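Local structure of Nitrate/nitrite binding protein NrtA (Synechocystis sp., 2G29) at residues L82-A85 and I89-A92. The protein binds nitrate as the substrate-binding component of the NrtABCD ABC transporter, which takes up nitrate and probably also nitrite. Sequence-based numbering, arbitrary orientation.
Sequences LGSA and IDGA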
loop_
_atom_site.group_PDB
_atom_site.type_symbol
_atom_site.label_atom_id
_atom_site.label_comp_id
_atom_site.label_asym_id
_atom_site.label_seq_id
_atom_site.Cartn_x
_atom_site.Cartn_y
_atom_site.Cartn_z
ATOM N N LEU A 82 -5.513 -17.103 -10.551
ATOM C CA LEU A 82 -5.419 -18.551 -10.563
ATOM C C LEU A 82 -6.078 -19.242 -9.352
ATOM O O LEU A 82 -6.824 -20.243 -9.524
ATOM C CB LEU A 82 -3.966 -18.996 -10.596
ATOM C CG LEU A 82 -3.222 -19.017 -11.909
ATOM C CD1 LEU A 82 -1.816 -19.510 -11.570
ATOM C CD2 LEU A 82 -3.909 -19.912 -12.957
ATOM N N GLY A 83 -5.767 -18.768 -8.139
ATOM C CA GLY A 83 -6.288 -19.368 -6.927
ATOM C C GLY A 83 -5.370 -20.514 -6.550
ATOM O O GLY A 83 -4.638 -21.035 -7.402
ATOM N N SER A 84 -5.408 -20.925 -5.297
ATOM C CA SER A 84 -4.531 -22.007 -4.871
ATOM C C SER A 84 -4.776 -23.352 -5.553
ATOM O O SER A 84 -3.830 -24.096 -5.780
ATOM C CB SER A 84 -4.588 -22.166 -3.349
ATOM O OG SER A 84 -5.862 -22.578 -2.931
ATOM N N ALA A 85 -6.020 -23.646 -5.910
ATOM C CA ALA A 85 -6.326 -24.927 -6.542
ATOM C C ALA A 85 -5.634 -25.081 -7.896
ATOM O O ALA A 85 -5.401 -26.204 -8.371
ATOM C CB ALA A 85 -7.851 -25.087 -6.693
ATOM N N ILE A 89 -2.427 -18.297 -5.443
ATOM C CA ILE A 89 -2.546 -17.952 -4.019
ATOM C C ILE A 89 -4.000 -17.652 -3.641
ATOM O O ILE A 89 -4.842 -17.368 -4.517
ATOM C CB ILE A 89 -1.603 -16.720 -3.625
ATOM C CG1 ILE A 89 -1.992 -15.479 -4.472
ATOM C CG2 ILE A 89 -0.131 -17.090 -3.826
ATOM C CD1 ILE A 89 -1.083 -14.307 -4.205
ATOM N N ASP A 90 -4.289 -17.719 -2.344
ATOM C CA ASP A 90 -5.616 -17.465 -1.787
ATOM C C ASP A 90 -5.846 -16.018 -1.368
ATOM O O ASP A 90 -7.000 -15.562 -1.296
ATOM C CB ASP A 90 -5.830 -18.342 -0.537
ATOM C CG ASP A 90 -5.640 -19.840 -0.815
ATOM O OD1 ASP A 90 -6.411 -20.404 -1.611
ATOM O OD2 ASP A 90 -4.705 -20.436 -0.238
ATOM N N GLY A 91 -4.756 -15.322 -1.044
ATOM C CA GLY A 91 -4.874 -13.945 -0.617
ATOM C C GLY A 91 -3.504 -13.309 -0.654
ATOM O O GLY A 91 -2.508 -13.958 -0.996
ATOM N N ALA A 92 -3.428 -12.043 -0.263
ATOM C CA ALA A 92 -2.153 -11.336 -0.340
ATOM C C ALA A 92 -2.122 -10.030 0.413
ATOM O O ALA A 92 -3.167 -9.441 0.688
ATOM C CB ALA A 92 -1.875 -10.986 -1.821
HETATM O O HOH W 1 -7.665 -19.808 -3.904
#
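Ser84 and Asp90 pair across the loop between helix 73-82 and strand 91-95 in one α/β domain of this periplasmic binding protein, and they illustrate how a single carboxylate can tie such a connection together. The hydroxyl OG of Ser84, the residue that opens a short 3-10 segment, donates to OD1 of Asp90 at 2.6 Å, a short bond that meets the syn side of the oxygen, 19° out of the carboxylate plane. Rotation about the CA–CB bond of Ser84 (chi1 65°) sets OG between its own backbone N and carbonyl carbon, which holds the hydroxyl on the side facing the carboxylate. That same OD1 receives a second donor, a bridging water at 2.7 Å. The water in turn accepts the backbone N–H of Ser84, its oxygen 2.9 Å from Ser84 N, so hydroxyl and amide of one residue converge on one oxygen, directly and through water. One residue earlier, CA of Gly83 makes a C–H···O contact with Ile89 O at 3.4 Å; Gly83, with positive phi, is where the chain leaves helical geometry. The other carboxylate oxygen, OD2, accepts the backbone N–H of Lys36, joining the loop to the adjacent strand 36-39. An alanine in place of Asp90 would probably leave the Ser84 hydroxyl, the water and the Lys36 amide without their carboxylate acceptor and set the loop free to shift against that strand. Ile89 lies against Asn79 and Leu80 of helix 73-82, whose first residue, Trp73, binds nitrate, and from Gly91 the chain runs on as strand 91-95, between strands 36-39 and 240-245 of the mixed sheet.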